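PDB 5C2V: hydrazine synthase subunit alpha from Candidatus Kuenenia stuttgartiensis, which catalyses the second half-reaction of hydrazine synthesis within the hydrazine synthase complex, condensing hydroxylamine from the gamma subunit with ammonia to give hydrazine. Local coordinates for residues Y375-P378 with N379-D382; Y52-E55 with G56-I59; G331-G334 with G335-S339; S303-M306 with N307-V310. All blocks are in the same frame, centred on the assembly; numbering follows the deposited sequence.

Contact 1 of 4, residues Y375-P378 with N379-D382; sequences YDDP and NWND. With CA (calcium ion), chain B.
Asp376 and Asp382 meet at a calcium ion, and each gives it one carboxylate oxygen. Asp376 OD2 and Asp382 OD2 both lie 2.4 Å from the calcium ion. Two backbone carbonyls join them: Asp377 O is 2.3 Å from the calcium ion, and Trp380 O is 2.2 Å from it. Phe358 O, just ahead of strand 359-364, supplies a fifth ligand. The two carboxylates come in crosswise, with their planes 83° apart. In Asp376, CG is anti to the backbone N (chi1 -175°), which extends OD2 to the ion.

The next shell holds these ligands in place. Asp382 OD2 also accepts Asp377 N at 2.9 Å, on its syn side and 24° out of the carboxylate plane. The same oxygen thus serves the metal and the backbone. Asp377 to Trp380 form a type I beta turn, closed by Trp380 N to Asp377 O at 3.3 Å. An Asx turn lies within it: Asp377 OD1 takes Asn379 N at 2.9 Å, the donor standing above the carboxylate plane. Asp377 OD2 sits at the indole edge, 3.2 Å from Trp380 CD1. Further out, Pro378 O is bonded by Arg39 NH1, and Asp382 OD1 has a weak bond from Gln36 NE2.

The five protein ligands are all oxygens, as suits calcium. Two ligand carboxylates lie close together, and Asp357 brings another near Asp376. The ion probably offsets this negative charge and so ties the loop after strand 369-373 to strand 381-387.

Contact 2 of 4, residues Y52-E55 with G56-I59; sequences YIPE and GSRI. With BET (trimethyl glycine), chain C.
Pro54 and Ser57 form the ends of a type II beta turn that leads into strand 58-63 of the six-bladed beta-propeller domain. Gly56 takes the third position of the turn with a positive phi of 86°, where a CB would run into the preceding carbonyl oxygen. Pro54 is also the centre of an inverse gamma turn, so the chain bends twice in succession.

The Ser57 hydroxyl folds back over the turn. Its OG lies anti to the carbonyl carbon (chi1 -56°) and donates to Pro54 O. The modelled length of this bond is very short and doubtful. OG has a second hydrogen-bond partner in Ser37 OG. Pro54 CD sits 3.5 Å above the plane of the Tyr52 ring, toward its rim.

The turn and the strand after it line the trimethyl glycine pocket, which Asn74, Phe76 and Ala77 complete. Gly56 O lies 3.6 Å from methyl C2 of the ligand. Arg58 extends its chain to the carboxylate, while its NE donates to Gln36 OE1. Ligand atom OXT lies at the edge of the guanidinium, in its plane, and takes a weak but straight hydrogen bond of 3.3 Å from Arg58 NH1.

Contact 3 of 4, residues G331-G334 with G335-S339; sequences GKDG and GLYRS
Asp333 uses both carboxylate oxygens to hold the residues that follow it, Gly335 and Tyr337. OD1 accepts the backbone N-H of Gly335, and the distance from Asp333 OD1 to Gly335 N is 2.6 Å. The donor lies nearly in line with the C-O bond. This bond from residue i to i+2 makes an Asx turn, with Gly334 in the middle at a positive phi of 74°. OD2 takes the phenol: Tyr337 OH donates to Asp333 OD2 at 2.9 Å. The hydroxyl meets the oxygen on its syn side, 17° out of the carboxylate plane.

The two side chains approach from opposite directions. Tyr337 brings the edge of its ring, and OD2 lies in the ring plane. In Asp333, CG sits between the backbone N and the carbonyl carbon (chi1 51°), which turns the carboxylate back over the turn toward both donors.

Tyr337 OH has a second, weak partner: it accepts Ala370 N. Gly335 O is bonded by Gln312 NE2. Leu336 and Arg338 pair through the backbone with Ala353 and Ser351 of strand 348-353, and Tyr337 bonds with Gly311 just ahead of strand 312-317. Further along, Arg338 NH1 forms a salt bridge with Asp44, and Leu336 packs on Trp308 of the second subunit.

The loop from strand 327-328 thus enters strand 336-342 with the Asp333 carboxylate matched by two donors, one on each oxygen. Such bonding would probably stabilise the charge of Asp333 and fix the rotation of the group.

Contact 4 of 4, residues S303-M306 with N307-V310; sequences SPYM and NWGV
Tyr305 and Trp308 meet edge-to-face (T-shaped) within the loop. The edge of Tyr305 is turned to the face of the indole. The centroid of the Tyr305 ring is 4.6 Å from that of the Trp308 six-membered ring, with the planes at 58°. Tyr305 CD2 stands over the centre of the indole, 3.5 Å from Trp308 CD2. The two side chains run alongside each other in the same direction. A CH-pi contact adds to the stack: Tyr305 CB lies over the Trp308 five-membered ring.

The hydrogen bonds converge on one acceptor. Trp308 N donates to Tyr305 O at 3.3 Å and closes a type I beta turn. The hydroxyl of Ser303 also binds this carbonyl, with Ser303 OG 2.5 Å from Tyr305 O. Here OG stands between the backbone N and the carbonyl carbon (chi1 63°), which brings it to the Tyr305 carbonyl.

Other packing reaches outward. The Trp308 ring meets Tyr46 edge-to-face on its own chain and touches Gly334 of the second subunit. Pro304 packs on Tyr305 of that subunit.

The turn belongs to the loop between strands 297-303 and 312-317, neighbouring antiparallel strands of one propeller sheet. This is the hairpin connection of a beta-propeller blade.

How the contacts relate
Along the chain the order is contact 2, contact 4, contact 3, contact 1, and all four lie on the same side of the chain's centre. Contacts 1 and 2, centres 14 Å apart, share the sheet in which strand 31-37 lies between 58-63 and 381-387. This joins late and early strands, consistent with closure of the propeller ring. Trp380 touches both Arg58 and Gly56 there. Contacts 3 and 4 belong to neighbouring sheets, centres 12 Å apart, and meet through Arg338 and Val310. Both also touch the second subunit. Tyr52 meets Arg338, so contact 2 reaches contact 3. The calcium and trimethyl glycine sites thus probably sit near the closure, close to residues that face the second copy of this subunit.

Contact 1 of 4, residues Y375-P378 with N379-D382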
loop_
_atom_site.group_PDB
_atom_site.type_symbol
_atom_site.label_atom_id
_atom_site.label_comp_id
_atom_site.label_asym_id
_atom_site.label_seq_id
_atom_site.Cartn_x
_atom_site.Cartn_y
_atom_site.Cartn_z
ATOM N N TYR D 375 0.182 -35.909 -19.630
ATOM C CA TYR D 375 -0.288 -35.787 -21.005
ATOM C C TYR D 375 -0.261 -34.330 -21.459
ATOM O O TYR D 375 -0.894 -33.472 -20.842
ATOM C CB TYR D 375 -1.699 -36.363 -21.138
ATOM C CG TYR D 375 -2.253 -36.342 -22.545
ATOM C CD1 TYR D 375 -1.879 -37.305 -23.475
ATOM C CD2 TYR D 375 -3.159 -35.367 -22.942
ATOM C CE1 TYR D 375 -2.385 -37.292 -24.761
ATOM C CE2 TYR D 375 -3.672 -35.346 -24.226
ATOM C CZ TYR D 375 -3.281 -36.311 -25.131
ATOM O OH TYR D 375 -3.789 -36.294 -26.410
ATOM N N ASP D 376 0.470 -34.048 -22.533
ATOM C CA ASP D 376 0.451 -32.711 -23.116
ATOM C C ASP D 376 0.213 -32.770 -24.622
ATOM O O ASP D 376 1.059 -33.243 -25.380
ATOM C CB ASP D 376 1.756 -31.970 -22.817
ATOM C CG ASP D 376 1.732 -30.527 -23.295
ATOM O OD1 ASP D 376 2.820 -29.944 -23.480
ATOM O OD2 ASP D 376 0.627 -29.976 -23.487
ATOM N N ASP D 377 -0.943 -32.270 -25.042
ATOM C CA ASP D 377 -1.273 -32.160 -26.455
ATOM C C ASP D 377 -0.933 -30.746 -26.901
ATOM O O ASP D 377 -1.367 -29.786 -26.275
ATOM C CB ASP D 377 -2.756 -32.474 -26.693
ATOM C CG ASP D 377 -3.094 -32.682 -28.163
ATOM O OD1 ASP D 377 -2.380 -32.151 -29.038
ATOM O OD2 ASP D 377 -4.089 -33.382 -28.444
ATOM N N PRO D 378 -0.130 -30.612 -27.967
ATOM C CA PRO D 378 0.206 -29.289 -28.504
ATOM C C PRO D 378 -1.008 -28.523 -29.036
ATOM O O PRO D 378 -0.937 -27.304 -29.190
ATOM C CB PRO D 378 1.180 -29.613 -29.640
ATOM C CG PRO D 378 1.790 -30.914 -29.248
ATOM C CD PRO D 378 0.687 -31.677 -28.575
ATOM N N ASN D 379 -2.102 -29.228 -29.310
ATOM C CA ASN D 379 -3.294 -28.600 -29.872
ATOM C C ASN D 379 -4.340 -28.212 -28.828
ATOM O O ASN D 379 -5.376 -27.642 -29.169
ATOM C CB ASN D 379 -3.936 -29.525 -30.909
ATOM C CG ASN D 379 -3.034 -29.782 -32.100
ATOM O OD1 ASN D 379 -1.810 -29.699 -31.996
ATOM N ND2 ASN D 379 -3.636 -30.096 -33.240
ATOM N N TRP D 380 -4.072 -28.518 -27.563
ATOM C CA TRP D 380 -5.041 -28.249 -26.504
ATOM C C TRP D 380 -4.412 -27.682 -25.235
ATOM O O TRP D 380 -3.318 -28.076 -24.831
ATOM C CB TRP D 380 -5.808 -29.527 -26.141
ATOM C CG TRP D 380 -6.625 -30.112 -27.254
ATOM C CD1 TRP D 380 -6.220 -31.042 -28.167
ATOM C CD2 TRP D 380 -7.996 -29.824 -27.557
ATOM N NE1 TRP D 380 -7.248 -31.344 -29.025
ATOM C CE2 TRP D 380 -8.350 -30.610 -28.672
ATOM C CE3 TRP D 380 -8.956 -28.975 -26.998
ATOM C CZ2 TRP D 380 -9.623 -30.570 -29.239
ATOM C CZ3 TRP D 380 -10.219 -28.938 -27.562
ATOM C CH2 TRP D 380 -10.541 -29.731 -28.671
ATOM N N ASN D 381 -5.119 -26.763 -24.592
ATOM C CA ASN D 381 -4.783 -26.417 -23.225
ATOM C C ASN D 381 -5.340 -27.517 -22.343
ATOM O O ASN D 381 -6.552 -27.741 -22.297
ATOM C CB ASN D 381 -5.355 -25.057 -22.829
ATOM C CG ASN D 381 -4.442 -23.907 -23.202
ATOM O OD1 ASN D 381 -3.224 -24.069 -23.288
ATOM N ND2 ASN D 381 -5.025 -22.734 -23.422
ATOM N N ASP D 382 -4.444 -28.207 -21.651
ATOM C CA ASP D 382 -4.822 -29.359 -20.853
ATOM C C ASP D 382 -4.801 -28.967 -19.387
ATOM O O ASP D 382 -3.734 -28.775 -18.804
ATOM C CB ASP D 382 -3.874 -30.531 -21.130
ATOM C CG ASP D 382 -3.743 -30.834 -22.617
ATOM O OD1 ASP D 382 -4.784 -31.044 -23.273
ATOM O OD2 ASP D 382 -2.604 -30.846 -23.138
HETATM CA CA CA B . -1.417 -28.952 -24.121
#

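Contact 2 of 4, residues Y52-E55 with G56-I59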
loop_
_atom_site.group_PDB
_atom_site.type_symbol
_atom_site.label_atom_id
_atom_site.label_comp_id
_atom_site.label_asym_id
_atom_site.label_seq_id
_atom_site.Cartn_x
_atom_site.Cartn_y
_atom_site.Cartn_z
ATOM N N TYR D 52 -16.308 -18.144 -16.653
ATOM C CA TYR D 52 -15.411 -18.894 -17.505
ATOM C C TYR D 52 -16.204 -19.954 -18.240
ATOM O O TYR D 52 -16.702 -20.904 -17.635
ATOM C CB TYR D 52 -14.293 -19.500 -16.648
ATOM C CG TYR D 52 -13.326 -20.423 -17.350
ATOM C CD1 TYR D 52 -12.333 -19.921 -18.182
ATOM C CD2 TYR D 52 -13.370 -21.794 -17.138
ATOM C CE1 TYR D 52 -11.433 -20.764 -18.809
ATOM C CE2 TYR D 52 -12.475 -22.645 -17.759
ATOM C CZ TYR D 52 -11.509 -22.125 -18.593
ATOM O OH TYR D 52 -10.617 -22.969 -19.213
ATOM N N ILE D 53 -16.308 -19.797 -19.551
ATOM C CA ILE D 53 -17.042 -20.739 -20.377
ATOM C C ILE D 53 -16.173 -21.049 -21.578
ATOM O O ILE D 53 -16.338 -20.457 -22.643
ATOM C CB ILE D 53 -18.410 -20.187 -20.830
ATOM C CG1 ILE D 53 -19.167 -19.573 -19.649
ATOM C CG2 ILE D 53 -19.240 -21.286 -21.478
ATOM C CD1 ILE D 53 -20.525 -19.020 -20.014
ATOM N N PRO D 54 -15.235 -21.987 -21.403
ATOM C CA PRO D 54 -14.241 -22.300 -22.430
ATOM C C PRO D 54 -14.903 -22.954 -23.633
ATOM O O PRO D 54 -14.865 -24.171 -23.779
ATOM C CB PRO D 54 -13.289 -23.262 -21.714
ATOM C CG PRO D 54 -14.115 -23.882 -20.644
ATOM C CD PRO D 54 -15.060 -22.809 -20.193
ATOM N N GLU D 55 -15.531 -22.131 -24.466
ATOM C CA GLU D 55 -16.277 -22.600 -25.627
ATOM C C GLU D 55 -15.446 -23.519 -26.518
ATOM O O GLU D 55 -14.323 -23.185 -26.898
ATOM C CB GLU D 55 -16.785 -21.404 -26.437
ATOM C CG GLU D 55 -17.486 -21.772 -27.731
ATOM C CD GLU D 55 -18.080 -20.566 -28.431
ATOM O OE1 GLU D 55 -18.540 -19.638 -27.731
ATOM O OE2 GLU D 55 -18.080 -20.542 -29.679
ATOM N N GLY D 56 -16.008 -24.681 -26.837
ATOM C CA GLY D 56 -15.336 -25.657 -27.674
ATOM C C GLY D 56 -14.415 -26.582 -26.900
ATOM O O GLY D 56 -13.493 -27.166 -27.468
ATOM N N SER D 57 -14.667 -26.722 -25.602
ATOM C CA SER D 57 -13.828 -27.556 -24.747
ATOM C C SER D 57 -14.476 -28.897 -24.441
ATOM O O SER D 57 -15.699 -29.000 -24.334
ATOM C CB SER D 57 -13.505 -26.837 -23.440
ATOM O OG SER D 57 -12.893 -25.590 -23.700
ATOM N N ARG D 58 -13.647 -29.924 -24.298
ATOM C CA ARG D 58 -14.147 -31.269 -24.042
ATOM C C ARG D 58 -13.546 -31.862 -22.771
ATOM O O ARG D 58 -12.414 -31.553 -22.405
ATOM C CB ARG D 58 -13.851 -32.177 -25.236
ATOM C CG ARG D 58 -12.368 -32.394 -25.488
ATOM C CD ARG D 58 -12.122 -33.045 -26.835
ATOM N NE ARG D 58 -10.744 -33.508 -26.971
ATOM C CZ ARG D 58 -10.231 -34.007 -28.090
ATOM N NH1 ARG D 58 -10.980 -34.103 -29.180
ATOM N NH2 ARG D 58 -8.967 -34.407 -28.121
ATOM N N ILE D 59 -14.316 -32.711 -22.098
ATOM C CA ILE D 59 -13.821 -33.430 -20.930
ATOM C C ILE D 59 -13.412 -34.839 -21.336
ATOM O O ILE D 59 -14.186 -35.557 -21.970
ATOM C CB ILE D 59 -14.873 -33.499 -19.812
ATOM C CG1 ILE D 59 -15.301 -32.091 -19.401
ATOM C CG2 ILE D 59 -14.335 -34.269 -18.616
ATOM C CD1 ILE D 59 -16.291 -32.068 -18.268
HETATM N N BET C . -16.325 -30.900 -29.480
HETATM C CA BET C . -15.837 -31.781 -30.623
HETATM C C BET C . -14.288 -32.190 -30.373
HETATM O O BET C . -13.488 -31.642 -31.172
HETATM O OXT BET C . -14.101 -32.993 -29.430
HETATM C C1 BET C . -17.473 -30.028 -29.956
HETATM C C2 BET C . -15.214 -29.981 -28.971
HETATM C C3 BET C . -16.874 -31.756 -28.352
#

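Contact 3 of 4, residues G331-G334 with G335-S339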
loop_
_atom_site.group_PDB
_atom_site.type_symbol
_atom_site.label_atom_id
_atom_site.label_comp_id
_atom_site.label_asym_id
_atom_site.label_seq_id
_atom_site.Cartn_x
_atom_site.Cartn_y
_atom_site.Cartn_z
ATOM N N GLY D 331 7.278 -20.259 -9.542
ATOM C CA GLY D 331 7.650 -18.966 -10.087
ATOM C C GLY D 331 9.075 -18.789 -10.576
ATOM O O GLY D 331 9.390 -17.787 -11.217
ATOM N N LYS D 332 9.939 -19.755 -10.291
ATOM C CA LYS D 332 11.345 -19.621 -10.649
ATOM C C LYS D 332 11.644 -20.099 -12.072
ATOM O O LYS D 332 12.748 -19.893 -12.579
ATOM C CB LYS D 332 12.213 -20.372 -9.637
ATOM C CG LYS D 332 12.559 -19.535 -8.414
ATOM C CD LYS D 332 12.714 -20.385 -7.166
ATOM C CE LYS D 332 12.109 -19.686 -5.956
ATOM N NZ LYS D 332 11.131 -20.546 -5.237
ATOM N N ASP D 333 10.672 -20.751 -12.706
ATOM C CA ASP D 333 10.807 -21.131 -14.112
ATOM C C ASP D 333 10.114 -20.162 -15.072
ATOM O O ASP D 333 10.244 -20.288 -16.290
ATOM C CB ASP D 333 10.258 -22.543 -14.329
ATOM C CG ASP D 333 8.863 -22.724 -13.760
ATOM O OD1 ASP D 333 7.950 -21.960 -14.140
ATOM O OD2 ASP D 333 8.677 -23.637 -12.929
ATOM N N GLY D 334 9.390 -19.190 -14.526
ATOM C CA GLY D 334 8.659 -18.234 -15.342
ATOM C C GLY D 334 7.408 -18.781 -16.013
ATOM O O GLY D 334 6.761 -18.080 -16.792
ATOM N N GLY D 335 7.059 -20.029 -15.711
ATOM C CA GLY D 335 5.892 -20.659 -16.307
ATOM C C GLY D 335 4.597 -20.309 -15.598
ATOM O O GLY D 335 4.611 -19.715 -14.520
ATOM N N LEU D 336 3.473 -20.679 -16.206
ATOM C CA LEU D 336 2.160 -20.411 -15.625
ATOM C C LEU D 336 1.484 -21.688 -15.127
ATOM O O LEU D 336 1.436 -22.699 -15.832
ATOM C CB LEU D 336 1.256 -19.705 -16.640
ATOM C CG LEU D 336 1.644 -18.276 -17.024
ATOM C CD1 LEU D 336 0.625 -17.683 -17.985
ATOM C CD2 LEU D 336 1.787 -17.406 -15.784
ATOM N N TYR D 337 0.960 -21.625 -13.906
ATOM C CA TYR D 337 0.311 -22.769 -13.274
ATOM C C TYR D 337 -1.186 -22.544 -13.092
ATOM O O TYR D 337 -1.638 -21.414 -12.901
ATOM C CB TYR D 337 0.951 -23.065 -11.915
ATOM C CG TYR D 337 2.362 -23.602 -11.987
ATOM C CD1 TYR D 337 3.439 -22.756 -12.218
ATOM C CD2 TYR D 337 2.619 -24.955 -11.807
ATOM C CE1 TYR D 337 4.731 -23.244 -12.279
ATOM C CE2 TYR D 337 3.907 -25.452 -11.865
ATOM C CZ TYR D 337 4.959 -24.592 -12.100
ATOM O OH TYR D 337 6.243 -25.082 -12.159
ATOM N N ARG D 338 -1.949 -23.630 -13.150
ATOM C CA ARG D 338 -3.383 -23.584 -12.900
ATOM C C ARG D 338 -3.903 -24.960 -12.482
ATOM O O ARG D 338 -3.270 -25.985 -12.756
ATOM C CB ARG D 338 -4.132 -23.088 -14.141
ATOM C CG ARG D 338 -4.122 -24.072 -15.297
ATOM C CD ARG D 338 -4.588 -23.446 -16.601
ATOM N NE ARG D 338 -5.975 -22.998 -16.550
ATOM C CZ ARG D 338 -6.647 -22.541 -17.603
ATOM N NH1 ARG D 338 -6.059 -22.479 -18.790
ATOM N NH2 ARG D 338 -7.908 -22.151 -17.471
ATOM N N SER D 339 -5.053 -24.960 -11.814
ATOM C CA SER D 339 -5.764 -26.180 -11.429
ATOM C C SER D 339 -4.907 -27.228 -10.713
ATOM O O SER D 339 -4.692 -28.318 -11.243
ATOM C CB SER D 339 -6.399 -26.812 -12.669
ATOM O OG SER D 339 -7.178 -25.866 -13.380
#

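Contact 4 of 4, residues S303-M306 with N307-V310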
loop_
_atom_site.group_PDB
_atom_site.type_symbol
_atom_site.label_atom_id
_atom_site.label_comp_id
_atom_site.label_asym_id
_atom_site.label_seq_id
_atom_site.Cartn_x
_atom_site.Cartn_y
_atom_site.Cartn_z
ATOM N N SER D 303 -3.024 -15.475 -8.931
ATOM C CA SER D 303 -2.908 -14.816 -10.221
ATOM C C SER D 303 -2.443 -13.378 -10.060
ATOM O O SER D 303 -2.908 -12.669 -9.164
ATOM C CB SER D 303 -4.245 -14.857 -10.964
ATOM O OG SER D 303 -5.243 -14.139 -10.263
ATOM N N PRO D 304 -1.528 -12.946 -10.940
ATOM C CA PRO D 304 -1.003 -11.578 -10.984
ATOM C C PRO D 304 -2.119 -10.548 -11.081
ATOM O O PRO D 304 -2.038 -9.475 -10.482
ATOM C CB PRO D 304 -0.153 -11.573 -12.253
ATOM C CG PRO D 304 0.239 -12.986 -12.451
ATOM C CD PRO D 304 -0.928 -13.796 -11.982
ATOM N N TYR D 305 -3.155 -10.886 -11.838
ATOM C CA TYR D 305 -4.304 -10.010 -12.005
ATOM C C TYR D 305 -5.519 -10.603 -11.300
ATOM O O TYR D 305 -5.658 -11.823 -11.203
ATOM C CB TYR D 305 -4.592 -9.781 -13.490
ATOM C CG TYR D 305 -3.365 -9.387 -14.283
ATOM C CD1 TYR D 305 -2.921 -8.071 -14.305
ATOM C CD2 TYR D 305 -2.647 -10.334 -15.003
ATOM C CE1 TYR D 305 -1.797 -7.708 -15.026
ATOM C CE2 TYR D 305 -1.523 -9.980 -15.726
ATOM C CZ TYR D 305 -1.103 -8.667 -15.735
ATOM O OH TYR D 305 0.016 -8.312 -16.453
ATOM N N MET D 306 -6.390 -9.730 -10.807
ATOM C CA MET D 306 -7.529 -10.141 -9.995
ATOM C C MET D 306 -8.521 -11.011 -10.769
ATOM O O MET D 306 -9.186 -11.871 -10.193
ATOM C CB MET D 306 -8.235 -8.903 -9.435
ATOM C CG MET D 306 -9.394 -9.199 -8.500
ATOM S SD MET D 306 -9.990 -7.723 -7.653
ATOM C CE MET D 306 -8.559 -7.304 -6.659
ATOM N N ASN D 307 -8.609 -10.790 -12.077
ATOM C CA ASN D 307 -9.590 -11.485 -12.903
ATOM C C ASN D 307 -9.044 -12.731 -13.606
ATOM O O ASN D 307 -9.761 -13.379 -14.368
ATOM C CB ASN D 307 -10.167 -10.524 -13.943
ATOM C CG ASN D 307 -11.669 -10.669 -14.102
ATOM O OD1 ASN D 307 -12.377 -10.994 -13.150
ATOM N ND2 ASN D 307 -12.162 -10.431 -15.313
ATOM N N TRP D 308 -7.785 -13.069 -13.346
ATOM C CA TRP D 308 -7.139 -14.183 -14.041
ATOM C C TRP D 308 -7.275 -15.513 -13.302
ATOM O O TRP D 308 -7.225 -15.564 -12.073
ATOM C CB TRP D 308 -5.656 -13.883 -14.272
ATOM C CG TRP D 308 -5.387 -13.100 -15.519
ATOM C CD1 TRP D 308 -6.227 -12.216 -16.131
ATOM C CD2 TRP D 308 -4.199 -13.144 -16.319
ATOM N NE1 TRP D 308 -5.632 -11.699 -17.256
ATOM C CE2 TRP D 308 -4.386 -12.254 -17.395
ATOM C CE3 TRP D 308 -2.994 -13.847 -16.228
ATOM C CZ2 TRP D 308 -3.415 -12.048 -18.372
ATOM C CZ3 TRP D 308 -2.030 -13.642 -17.199
ATOM C CH2 TRP D 308 -2.246 -12.750 -18.257
ATOM N N GLY D 309 -7.445 -16.587 -14.069
ATOM C CA GLY D 309 -7.566 -17.923 -13.513
ATOM C C GLY D 309 -6.273 -18.714 -13.605
ATOM O O GLY D 309 -6.211 -19.871 -13.191
ATOM N N VAL D 310 -5.240 -18.087 -14.159
ATOM C CA VAL D 310 -3.916 -18.695 -14.220
ATOM C C VAL D 310 -2.916 -17.801 -13.494
ATOM O O VAL D 310 -3.163 -16.611 -13.309
ATOM C CB VAL D 310 -3.454 -18.930 -15.671
ATOM C CG1 VAL D 310 -4.474 -19.773 -16.423
ATOM C CG2 VAL D 310 -3.228 -17.607 -16.381
#